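Local coordinates for protein uncharacterized CBS domain-containing proteins (Corynebacterium glutamicum, PDB 2P3H) that is of unknown function but, as the CorC_HlyC (transporter-associated) domain of a putative membrane transport protein, may bind flavin adenine dinucleotide, at residues D12-G18 / V94-L100; E4-E8 / D17-P21; L44-H48 / V58-P62; L52-G56 / T84-V88. All coordinates share one frame; numbering follows the deposited sequence. Where two conformers were deposited one is given.

Contact 1. Residues D12-G18 / V94-L100; sequences DKWLIDG and VKLALAL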
loop_
_atom_site.group_PDB
_atom_site.type_symbol
_atom_site.label_atom_id
_atom_site.label_comp_id
_atom_site.label_asym_id
_atom_site.label_seq_id
_atom_site.Cartn_x
_atom_site.Cartn_y
_atom_site.Cartn_z
ATOM N N ASP A 12 3.265 12.603 -1.586
ATOM C CA ASP A 12 2.682 11.359 -2.105
ATOM C C ASP A 12 3.688 10.206 -2.071
ATOM O O ASP A 12 3.563 9.249 -2.833
ATOM C CB ASP A 12 2.141 11.550 -3.544
ATOM C CG ASP A 12 0.938 12.470 -3.604
ATOM O OD1 ASP A 12 0.173 12.540 -2.619
ATOM O OD2 ASP A 12 0.772 13.130 -4.654
ATOM N N LYS A 13 4.683 10.286 -1.179
ATOM C CA LYS A 13 5.599 9.156 -0.960
ATOM C C LYS A 13 5.889 8.978 0.529
ATOM O O LYS A 13 5.969 9.968 1.270
ATOM C CB LYS A 13 6.921 9.341 -1.720
ATOM C CG LYS A 13 6.777 9.268 -3.258
ATOM C CD LYS A 13 8.159 9.312 -3.923
ATOM C CE LYS A 13 8.035 9.436 -5.428
ATOM N NZ LYS A 13 9.420 9.464 -6.055
ATOM N N TRP A 14 6.023 7.718 0.955
ATOM C CA TRP A 14 6.201 7.368 2.366
ATOM C C TRP A 14 7.192 6.215 2.511
ATOM O O TRP A 14 7.352 5.374 1.617
ATOM C CB TRP A 14 4.865 6.931 3.015
ATOM C CG TRP A 14 3.776 7.949 2.902
ATOM C CD1 TRP A 14 3.396 8.878 3.850
ATOM C CD2 TRP A 14 2.910 8.139 1.774
ATOM N NE1 TRP A 14 2.352 9.639 3.344
ATOM C CE2 TRP A 14 2.041 9.188 2.082
ATOM C CE3 TRP A 14 2.796 7.509 0.517
ATOM C CZ2 TRP A 14 1.069 9.639 1.177
ATOM C CZ3 TRP A 14 1.816 7.956 -0.367
ATOM C CH2 TRP A 14 0.969 9.002 -0.025
ATOM N N LEU A 15 7.874 6.200 3.652
ATOM C CA LEU A 15 8.628 5.043 4.103
ATOM C C LEU A 15 7.844 4.554 5.298
ATOM O O LEU A 15 7.572 5.348 6.215
ATOM C CB LEU A 15 10.038 5.482 4.577
ATOM C CG LEU A 15 10.878 4.317 5.170
ATOM C CD1 LEU A 15 11.172 3.225 4.149
ATOM C CD2 LEU A 15 12.189 4.863 5.789
ATOM N N ILE A 16 7.469 3.273 5.308
ATOM C CA ILE A 16 6.683 2.743 6.430
ATOM C C ILE A 16 7.224 1.407 6.908
ATOM O O ILE A 16 7.920 0.701 6.169
ATOM C CB ILE A 16 5.156 2.626 6.103
ATOM C CG1 ILE A 16 4.881 1.426 5.179
ATOM C CG2 ILE A 16 4.624 3.937 5.450
ATOM C CD1 ILE A 16 3.368 1.174 4.917
ATOM N N ASP A 17 6.902 1.060 8.150
ATOM C CA ASP A 17 7.231 -0.255 8.702
ATOM C C ASP A 17 6.396 -1.374 8.089
ATOM O O ASP A 17 5.263 -1.164 7.642
ATOM C CB ASP A 17 7.034 -0.247 10.214
ATOM C CG ASP A 17 8.046 0.622 10.917
ATOM O OD1 ASP A 17 9.027 1.037 10.270
ATOM O OD2 ASP A 17 7.862 0.892 12.121
ATOM N N GLY A 18 6.954 -2.576 8.113
ATOM C CA GLY A 18 6.295 -3.730 7.502
ATOM C C GLY A 18 5.028 -4.149 8.214
ATOM O O GLY A 18 4.168 -4.794 7.602
ATOM N N VAL A 94 10.203 -5.474 6.537
ATOM C CA VAL A 94 10.262 -4.610 7.714
ATOM C C VAL A 94 10.308 -3.127 7.326
ATOM O O VAL A 94 10.010 -2.275 8.168
ATOM C CB VAL A 94 11.404 -4.983 8.680
ATOM C CG1 VAL A 94 11.173 -6.387 9.239
ATOM C CG2 VAL A 94 12.772 -4.851 8.005
ATOM N N LYS A 95 10.658 -2.834 6.068
ATOM C CA LYS A 95 10.571 -1.462 5.538
ATOM C C LYS A 95 10.039 -1.447 4.133
ATOM O O LYS A 95 10.492 -2.219 3.296
ATOM C CB LYS A 95 11.929 -0.764 5.575
ATOM C CG LYS A 95 12.523 -0.617 6.964
ATOM C CD LYS A 95 11.856 0.490 7.773
ATOM C CE LYS A 95 12.196 0.316 9.245
ATOM N NZ LYS A 95 11.775 1.523 9.994
ATOM N N LEU A 96 9.103 -0.536 3.863
ATOM C CA LEU A 96 8.448 -0.478 2.541
ATOM C C LEU A 96 8.447 0.957 2.055
ATOM O O LEU A 96 8.213 1.878 2.832
ATOM C CB LEU A 96 7.010 -0.951 2.665
ATOM C CG LEU A 96 6.854 -2.403 3.112
ATOM C CD1 LEU A 96 5.417 -2.665 3.422
ATOM C CD2 LEU A 96 7.363 -3.324 2.005
ATOM N N ALA A 97 8.699 1.134 0.762
ATOM C CA ALA A 97 8.529 2.454 0.133
ATOM C C ALA A 97 7.168 2.482 -0.527
ATOM O O ALA A 97 6.817 1.559 -1.243
ATOM C CB ALA A 97 9.601 2.673 -0.888
ATOM N N LEU A 98 6.400 3.535 -0.267
ATOM C CA LEU A 98 5.051 3.666 -0.866
ATOM C C LEU A 98 5.046 4.884 -1.751
ATOM O O LEU A 98 5.547 5.941 -1.366
ATOM C CB LEU A 98 4.006 3.874 0.237
ATOM C CG LEU A 98 3.340 2.602 0.773
ATOM C CD1 LEU A 98 4.339 1.567 1.342
ATOM C CD2 LEU A 98 2.289 2.990 1.803
ATOM N N ALA A 99 4.477 4.750 -2.953
ATOM C CA ALA A 99 4.289 5.940 -3.792
ATOM C C ALA A 99 2.899 5.915 -4.377
ATOM O O ALA A 99 2.495 4.904 -4.971
ATOM C CB ALA A 99 5.343 5.988 -4.905
ATOM N N LEU A 100 2.173 7.011 -4.215
ATOM C CA LEU A 100 0.892 7.174 -4.903
ATOM C C LEU A 100 1.194 7.604 -6.332
ATOM O O LEU A 100 1.884 8.614 -6.563
ATOM C CB LEU A 100 0.021 8.162 -4.117
ATOM C CG LEU A 100 -1.423 8.467 -4.467
ATOM C CD1 LEU A 100 -2.204 7.172 -4.308
ATOM C CD2 LEU A 100 -1.932 9.536 -3.503
HETATM O O HOH W 1 4.105 9.435 -5.726
#
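W14 and I16 on one strand meet L96 and L98 on the other, on the inner face of an antiparallel pair formed by 13-17 and 95-100. The backbones are laced at two hydrogen-bonded pairs, W14 with L98 and I16 with L96; the bond from L98 N to W14 O is 2.8 Å long and nearly straight at 172°. L100 N to D12 O extends the ladder.

K95 can be followed outward on the other face. Its CB lies 4.3 Å from L15 CD1, CG packs against E87 of strand 80-89, and a bend at chi2 (-76°) then turns the chain alongside D17, the two pointing the same way. CD lies 3.8 Å and CE 3.4 Å from D17 OD1, and NZ closes a salt bridge of 2.8 Å to the same D17 OD1, nearly along its C-O axis.

On the inner face the indole of W14 crosses L98 at about a right angle, CE3 standing 3.8 Å from L98 CB, while L100 N lies at the ring edge. I16 CD1 touches L98 CD1 at 3.7 Å. V25, A28 and I29 of helix 22-29 pack on this apolar face. The chemistry is thus divided between the faces: a helix-covered hydrocarbon layer on one, an ion pair at the end of the other, and a backbone ladder joining the central strand 92-100 to its neighbour 13-17.

Contact 2. Residues E4-E8 / D17-P21; sequences EDITE and DGDTP. With EDO (1,2-ethanediol), chain K.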
loop_
_atom_site.group_PDB
_atom_site.type_symbol
_atom_site.label_atom_id
_atom_site.label_comp_id
_atom_site.label_asym_id
_atom_site.label_seq_id
_atom_site.Cartn_x
_atom_site.Cartn_y
_atom_site.Cartn_z
ATOM N N GLU A 4 7.304 7.426 14.154
ATOM C CA GLU A 4 6.689 6.105 14.464
ATOM C C GLU A 4 6.738 5.259 13.201
ATOM O O GLU A 4 7.780 5.179 12.525
ATOM C CB GLU A 4 5.230 6.246 14.937
ATOM C CG GLU A 4 4.758 7.657 15.245
ATOM C CD GLU A 4 4.437 8.467 13.998
ATOM O OE1 GLU A 4 3.236 8.589 13.668
ATOM O OE2 GLU A 4 5.387 8.976 13.353
ATOM N N ASP A 5 5.590 4.667 12.877
ATOM C CA ASP A 5 5.439 3.687 11.810
ATOM C C ASP A 5 5.585 4.249 10.400
ATOM O O ASP A 5 6.033 3.538 9.502
ATOM C CB ASP A 5 4.054 3.044 11.920
ATOM C CG ASP A 5 4.051 1.772 12.719
ATOM O OD1 ASP A 5 3.054 1.031 12.601
ATOM O OD2 ASP A 5 5.016 1.493 13.464
ATOM N N ILE A 6 5.193 5.508 10.214
ATOM C CA ILE A 6 5.041 6.120 8.861
ATOM C C ILE A 6 5.755 7.480 8.805
ATOM O O ILE A 6 5.607 8.289 9.718
ATOM C CB ILE A 6 3.548 6.343 8.484
ATOM C CG1 ILE A 6 2.785 5.009 8.383
ATOM C CG2 ILE A 6 3.411 7.111 7.137
ATOM C CD1 ILE A 6 1.283 5.172 8.139
ATOM N N THR A 7 6.542 7.690 7.751
ATOM C CA THR A 7 7.156 8.989 7.485
ATOM C C THR A 7 6.782 9.397 6.066
ATOM O O THR A 7 7.076 8.637 5.129
ATOM C CB THR A 7 8.713 8.907 7.545
ATOM O OG1 THR A 7 9.143 8.374 8.797
ATOM C CG2 THR A 7 9.353 10.266 7.308
ATOM N N GLU A 8 6.157 10.571 5.894
ATOM C CA GLU A 8 5.968 11.101 4.520
ATOM C C GLU A 8 7.319 11.659 4.109
ATOM O O GLU A 8 7.822 12.572 4.744
ATOM C CB GLU A 8 4.877 12.187 4.396
ATOM C CG GLU A 8 4.409 12.374 2.901
ATOM C CD GLU A 8 3.280 13.397 2.672
ATOM O OE1 GLU A 8 2.942 14.132 3.631
ATOM O OE2 GLU A 8 2.726 13.445 1.524
ATOM N N ASP A 17 6.902 1.060 8.150
ATOM C CA ASP A 17 7.231 -0.255 8.702
ATOM C C ASP A 17 6.396 -1.374 8.089
ATOM O O ASP A 17 5.263 -1.164 7.642
ATOM C CB ASP A 17 7.034 -0.247 10.214
ATOM C CG ASP A 17 8.046 0.622 10.917
ATOM O OD1 ASP A 17 9.027 1.037 10.270
ATOM O OD2 ASP A 17 7.862 0.892 12.121
ATOM N N GLY A 18 6.954 -2.576 8.113
ATOM C CA GLY A 18 6.295 -3.730 7.502
ATOM C C GLY A 18 5.028 -4.149 8.214
ATOM O O GLY A 18 4.168 -4.794 7.602
ATOM N N ASP A 19 4.903 -3.786 9.491
ATOM C CA ASP A 19 3.746 -4.170 10.302
ATOM C C ASP A 19 2.760 -3.025 10.517
ATOM O O ASP A 19 1.889 -3.077 11.391
ATOM C CB ASP A 19 4.204 -4.760 11.637
ATOM C CG ASP A 19 4.839 -3.727 12.550
ATOM O OD1 ASP A 19 5.078 -2.575 12.122
ATOM O OD2 ASP A 19 5.092 -4.079 13.719
ATOM N N THR A 20 2.863 -2.001 9.678
ATOM C CA THR A 20 1.955 -0.862 9.789
ATOM C C THR A 20 0.493 -1.285 9.595
ATOM O O THR A 20 0.167 -1.913 8.593
ATOM C CB THR A 20 2.309 0.213 8.748
ATOM O OG1 THR A 20 3.681 0.615 8.918
ATOM C CG2 THR A 20 1.406 1.437 8.923
ATOM N N PRO A 21 -0.379 -0.938 10.550
ATOM C CA PRO A 21 -1.797 -1.274 10.411
ATOM C C PRO A 21 -2.381 -0.642 9.163
ATOM O O PRO A 21 -2.041 0.505 8.829
ATOM C CB PRO A 21 -2.410 -0.661 11.670
ATOM C CG PRO A 21 -1.244 -0.710 12.704
ATOM C CD PRO A 21 -0.097 -0.278 11.852
HETATM C C1 EDO K . 2.176 10.177 9.324
HETATM O O1 EDO K . 3.444 10.837 9.304
HETATM C C2 EDO K . 1.285 10.745 8.232
HETATM O O2 EDO K . 2.043 10.811 7.018
#
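D5, D17 and T20 carry this contact, in which the N-terminal lead into strand 6-10 meets the turn after strand 13-17. The carbonyl of D5 takes the N-H of D17 in its own plane, D17 N to D5 O being 3.0 Å, and so extends the strand pairing by one bond. D5 is modelled in two conformers; in one of them D5 OD2 comes within 3.2 Å of D17 OD2, two acceptors with no bond, their carboxylate planes 65° apart. That approach is not certain, but such carboxylates would probably repel; K95, on the other oxygen of D17, may offset this. In the same conformer D5 OD1 lies 3.5 Å from P21 CD, and T20 slides past D5 in the opposite direction.

T20 N closes the type I turn on D17 O, and T20 OG1, set beside its own backbone N (chi1 -57°), donates to the same D17 O at 2.7 Å, from the same face. The same torsion sends CG2 to I6, whose CD1 it meets at 3.8 Å. P21 is the N-cap of helix 22-29, so the contact joins edge strand 6-10 to the link before that helix, with I6 continuing onto E24 and A28.

Contact 3. Residues L44-H48 / V58-P62; sequences LLFDH and VIEIP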
loop_
_atom_site.group_PDB
_atom_site.type_symbol
_atom_site.label_atom_id
_atom_site.label_comp_id
_atom_site.label_asym_id
_atom_site.label_seq_id
_atom_site.Cartn_x
_atom_site.Cartn_y
_atom_site.Cartn_z
ATOM N N LEU A 44 -1.339 -7.587 3.549
ATOM C CA LEU A 44 -1.951 -7.251 2.246
ATOM C C LEU A 44 -1.033 -7.682 1.098
ATOM O O LEU A 44 -1.473 -8.287 0.119
ATOM C CB LEU A 44 -2.232 -5.743 2.174
ATOM C CG LEU A 44 -2.605 -5.131 0.815
ATOM C CD1 LEU A 44 -3.939 -5.693 0.288
ATOM C CD2 LEU A 44 -2.661 -3.630 0.941
ATOM N N LEU A 45 0.249 -7.334 1.218
ATOM C CA LEU A 45 1.257 -7.685 0.213
ATOM C C LEU A 45 1.363 -9.191 -0.001
ATOM O O LEU A 45 1.337 -9.654 -1.153
ATOM C CB LEU A 45 2.623 -7.115 0.599
ATOM C CG LEU A 45 2.783 -5.603 0.606
ATOM C CD1 LEU A 45 4.222 -5.253 0.961
ATOM C CD2 LEU A 45 2.360 -4.979 -0.732
ATOM N N PHE A 46 1.446 -9.963 1.087
ATOM C CA PHE A 46 1.463 -11.416 0.949
ATOM C C PHE A 46 0.201 -11.935 0.279
ATOM O O PHE A 46 0.263 -12.827 -0.576
ATOM C CB PHE A 46 1.639 -12.114 2.307
ATOM C CG PHE A 46 3.061 -12.140 2.806
ATOM C CD1 PHE A 46 4.046 -12.851 2.122
ATOM C CD2 PHE A 46 3.410 -11.496 3.999
ATOM C CE1 PHE A 46 5.370 -12.898 2.606
ATOM C CE2 PHE A 46 4.732 -11.528 4.488
ATOM C CZ PHE A 46 5.711 -12.246 3.786
ATOM N N ASP A 47 -0.946 -11.390 0.678
ATOM C CA ASP A 47 -2.207 -11.809 0.080
ATOM C C ASP A 47 -2.248 -11.527 -1.439
ATOM O O ASP A 47 -2.614 -12.411 -2.225
ATOM C CB ASP A 47 -3.363 -11.144 0.816
ATOM C CG ASP A 47 -4.710 -11.681 0.381
ATOM O OD1 ASP A 47 -5.235 -12.580 1.044
ATOM O OD2 ASP A 47 -5.216 -11.210 -0.646
ATOM N N HIS A 48 -1.855 -10.315 -1.839
ATOM C CA HIS A 48 -1.833 -9.869 -3.252
ATOM C C HIS A 48 -0.828 -10.654 -4.118
ATOM O O HIS A 48 -1.166 -11.126 -5.215
ATOM C CB HIS A 48 -1.515 -8.362 -3.313
ATOM C CG HIS A 48 -1.656 -7.755 -4.680
ATOM N ND1 HIS A 48 -2.812 -7.123 -5.096
ATOM C CD2 HIS A 48 -0.798 -7.700 -5.730
ATOM C CE1 HIS A 48 -2.656 -6.700 -6.340
ATOM N NE2 HIS A 48 -1.446 -7.040 -6.748
ATOM N N VAL A 58 8.492 -5.045 -6.391
ATOM C CA VAL A 58 7.577 -3.905 -6.508
ATOM C C VAL A 58 6.185 -4.454 -6.726
ATOM O O VAL A 58 5.952 -5.290 -7.599
ATOM C CB VAL A 58 7.949 -2.980 -7.679
ATOM C CG1 VAL A 58 6.924 -1.824 -7.817
ATOM C CG2 VAL A 58 9.378 -2.454 -7.501
ATOM N N ILE A 59 5.252 -3.999 -5.906
ATOM C CA ILE A 59 3.904 -4.524 -5.991
ATOM C C ILE A 59 3.015 -3.306 -6.158
ATOM O O ILE A 59 3.134 -2.364 -5.407
ATOM C CB ILE A 59 3.503 -5.274 -4.702
ATOM C CG1 ILE A 59 4.344 -6.549 -4.542
ATOM C CG2 ILE A 59 2.024 -5.646 -4.710
ATOM C CD1 ILE A 59 5.544 -6.338 -3.668
ATOM N N GLU A 60 2.134 -3.344 -7.141
ATOM C CA GLU A 60 1.221 -2.229 -7.352
ATOM C C GLU A 60 -0.226 -2.625 -7.015
ATOM O O GLU A 60 -0.737 -3.605 -7.512
ATOM C CB GLU A 60 1.388 -1.658 -8.773
ATOM C CG GLU A 60 2.808 -0.969 -8.929
ATOM C CD GLU A 60 3.092 -0.336 -10.293
ATOM O OE1 GLU A 60 2.184 -0.344 -11.192
ATOM O OE2 GLU A 60 4.252 0.182 -10.463
ATOM N N ILE A 61 -0.865 -1.864 -6.134
ATOM C CA ILE A 61 -2.219 -2.181 -5.649
ATOM C C ILE A 61 -3.175 -1.012 -5.974
ATOM O O ILE A 61 -2.916 0.151 -5.607
ATOM C CB ILE A 61 -2.212 -2.455 -4.102
ATOM C CG1 ILE A 61 -1.187 -3.579 -3.818
ATOM C CG2 ILE A 61 -3.638 -2.758 -3.561
ATOM C CD1 ILE A 61 -1.210 -4.219 -2.477
ATOM N N PRO A 62 -4.286 -1.321 -6.643
ATOM C CA PRO A 62 -5.319 -0.305 -6.909
ATOM C C PRO A 62 -6.012 0.124 -5.624
ATOM O O PRO A 62 -6.292 -0.721 -4.756
ATOM C CB PRO A 62 -6.325 -1.040 -7.808
ATOM C CG PRO A 62 -5.589 -2.249 -8.329
ATOM C CD PRO A 62 -4.627 -2.634 -7.228
HETATM O O HOH W 2 -0.558 -6.254 -9.284
#
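I61 pushes its CD1 into a hollow walled by L44, L45 and H48 on the helical segment 44-48, whose axis makes 92° with that of strand 58-62. L44 and I61 meet tip to tip, L44 CG lying 3.7 Å from I61 CD1, and L45 CD2 closes the neighbouring wall at 4.0 Å from that same I61 CD1. The second bump is I59: its CG2 fits between L45 CD2 and H48, 3.6 Å from H48 CD2.

The imidazole of H48 forms the outer lip. Its first torsion holds CG anti to the backbone N (chi1 -172°), which carries the ring out toward the strand, where it slides past both isoleucines in the opposite direction. I61 CG1 sits over one face, 4.2 Å from the centroid of the H48 ring and 13° off its normal, a CH-pi contact. A water in the plane of the ring, at its edge, is hydrogen-bonded to H48 NE2 at 2.8 Å and donates to E60 O, bridging helix and strand.

I83 and L96 of the sheet also touch L45. Between the two segments the seal is therefore hydrocarbon at its centre, with no direct hydrogen bond, and its polar link is left to the imidazole and its water at the rim.

Contact 4. Residues L52-G56 / T84-V88; sequences LLKTG and TVLEV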
loop_
_atom_site.group_PDB
_atom_site.type_symbol
_atom_site.label_atom_id
_atom_site.label_comp_id
_atom_site.label_asym_id
_atom_site.label_seq_id
_atom_site.Cartn_x
_atom_site.Cartn_y
_atom_site.Cartn_z
ATOM N N LEU A 52 6.263 -15.454 -1.643
ATOM C CA LEU A 52 7.270 -14.761 -0.820
ATOM C C LEU A 52 7.636 -13.368 -1.376
ATOM O O LEU A 52 7.535 -13.121 -2.591
ATOM C CB LEU A 52 8.527 -15.632 -0.637
ATOM C CG LEU A 52 8.374 -16.925 0.170
ATOM C CD1 LEU A 52 9.620 -17.784 0.053
ATOM C CD2 LEU A 52 8.070 -16.609 1.630
ATOM N N LEU A 53 8.009 -12.454 -0.475
ATOM C CA LEU A 53 8.308 -11.065 -0.835
ATOM C C LEU A 53 9.780 -10.808 -0.593
ATOM O O LEU A 53 10.282 -11.034 0.504
ATOM C CB LEU A 53 7.449 -10.105 -0.002
ATOM C CG LEU A 53 5.933 -10.262 -0.134
ATOM C CD1 LEU A 53 5.233 -9.504 0.983
ATOM C CD2 LEU A 53 5.427 -9.784 -1.495
ATOM N N LYS A 54 10.482 -10.352 -1.624
ATOM C CA LYS A 54 11.934 -10.167 -1.537
ATOM C C LYS A 54 12.320 -8.699 -1.662
ATOM O O LYS A 54 11.604 -7.921 -2.304
ATOM C CB LYS A 54 12.630 -10.960 -2.648
ATOM C CG LYS A 54 12.186 -12.412 -2.779
ATOM C CD LYS A 54 12.727 -13.268 -1.657
ATOM C CE LYS A 54 12.460 -14.749 -1.906
ATOM N NZ LYS A 54 12.879 -15.576 -0.746
ATOM N N THR A 55 13.445 -8.313 -1.063
ATOM C CA THR A 55 13.946 -6.937 -1.200
ATOM C C THR A 55 14.050 -6.594 -2.684
ATOM O O THR A 55 14.544 -7.396 -3.490
ATOM C CB THR A 55 15.292 -6.761 -0.495
ATOM O OG1 THR A 55 15.118 -7.099 0.879
ATOM C CG2 THR A 55 15.782 -5.341 -0.562
ATOM N N GLY A 56 13.542 -5.415 -3.032
ATOM C CA GLY A 56 13.494 -4.965 -4.402
ATOM C C GLY A 56 12.206 -5.268 -5.145
ATOM O O GLY A 56 11.954 -4.677 -6.189
ATOM N N THR A 84 7.364 -0.819 -2.751
ATOM C CA THR A 84 8.652 -1.465 -3.006
ATOM C C THR A 84 9.191 -1.974 -1.683
ATOM O O THR A 84 9.269 -1.222 -0.696
ATOM C CB THR A 84 9.669 -0.473 -3.619
ATOM O OG1 THR A 84 9.106 0.164 -4.766
ATOM C CG2 THR A 84 10.967 -1.208 -3.998
ATOM N N VAL A 85 9.556 -3.261 -1.653
ATOM C CA VAL A 85 10.073 -3.885 -0.446
ATOM C C VAL A 85 11.530 -3.451 -0.317
ATOM O O VAL A 85 12.347 -3.775 -1.190
ATOM C CB VAL A 85 9.989 -5.413 -0.540
ATOM C CG1 VAL A 85 10.600 -6.023 0.714
ATOM C CG2 VAL A 85 8.516 -5.866 -0.766
ATOM N N LEU A 86 11.850 -2.707 0.742
ATOM C CA LEU A 86 13.208 -2.156 0.931
ATOM C C LEU A 86 14.098 -2.964 1.877
ATOM O O LEU A 86 15.319 -2.944 1.747
ATOM C CB LEU A 86 13.160 -0.696 1.438
ATOM C CG LEU A 86 12.536 0.338 0.495
ATOM C CD1 LEU A 86 12.642 1.724 1.160
ATOM C CD2 LEU A 86 13.238 0.319 -0.873
ATOM N N GLU A 87 13.488 -3.644 2.841
ATOM C CA GLU A 87 14.234 -4.454 3.796
ATOM C C GLU A 87 13.368 -5.634 4.180
ATOM O O GLU A 87 12.174 -5.463 4.419
ATOM C CB GLU A 87 14.518 -3.606 5.019
ATOM C CG GLU A 87 15.697 -3.987 5.886
ATOM C CD GLU A 87 16.025 -2.836 6.825
ATOM O OE1 GLU A 87 15.369 -2.719 7.883
ATOM O OE2 GLU A 87 16.912 -2.019 6.483
ATOM N N VAL A 88 13.967 -6.829 4.260
ATOM C CA VAL A 88 13.268 -8.039 4.714
ATOM C C VAL A 88 14.047 -8.614 5.902
ATOM O O VAL A 88 15.284 -8.598 5.927
ATOM C CB VAL A 88 13.110 -9.108 3.569
ATOM C CG1 VAL A 88 12.528 -10.437 4.092
ATOM C CG2 VAL A 88 12.246 -8.574 2.457
#
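T55 and V88 slide past each other in opposite directions where the loop 52-56 lies against strand 84-88. T55 OG1 stands 3.6 Å from V88 CG2, and the methyl T55 CG2 points the other way along the strand, reaching L86 O at 3.4 Å. This split follows from the first torsion of T55 (chi1 -58°), which sets OG1 beside the backbone N and CG2 anti to it.

V85 faces the loop from the strand. Its CB lies off the plane of the K54 carbonyl, 3.5 Å from K54 O, and CG1 lies near T55 CA. Its other branch, CG2, is turned to L53, 4.4 Å from L53 CB, a looser apolar approach. V88 repeats the pattern farther along, CG2 lying 3.7 Å from L53 O, so both valines present methyls to the peptide backbone of the loop as well as to its side chains.

A single hydrogen bond fixes the crossing: G56 N donates to V85 O over 2.7 Å, almost straight at 172° and in the carbonyl plane. T55 CA adds a CA-H...O contact to the same oxygen. G56 has positive phi (93°), and the chain turns there on its way to strand 58-62. The loop thus comes off helix 41-49 and meets strand 80-89 just ahead of strand 58-62, which pairs with it. L53 is the inward side chain, packing on L45 and F46 of the helix, I59 of the edge strand and P93 of strand 92-100.

From the N terminus, contact 2 closes first, a short loop in which strands 6-10 and 13-17 form a hairpin before helix 22-29. Contact 1 shares D17 and G18 with it and closes the longest loop, pairing 12-18 with the C-terminal strand. Contacts 3 and 4 both fall within that span and cross each other, their segments alternating: helix 41-49, the loop 52-56, strand 58-62, strand 80-89. Contact 3 lays the helix across edge strand 58-62, and contact 4 sets the following loop against its neighbour, 80-89. Backbone bonds from 84-88 to 94-100 link contacts 4 and 1, within a sheet ordered 6-10, 13-17, 92-100, 80-89, 58-62.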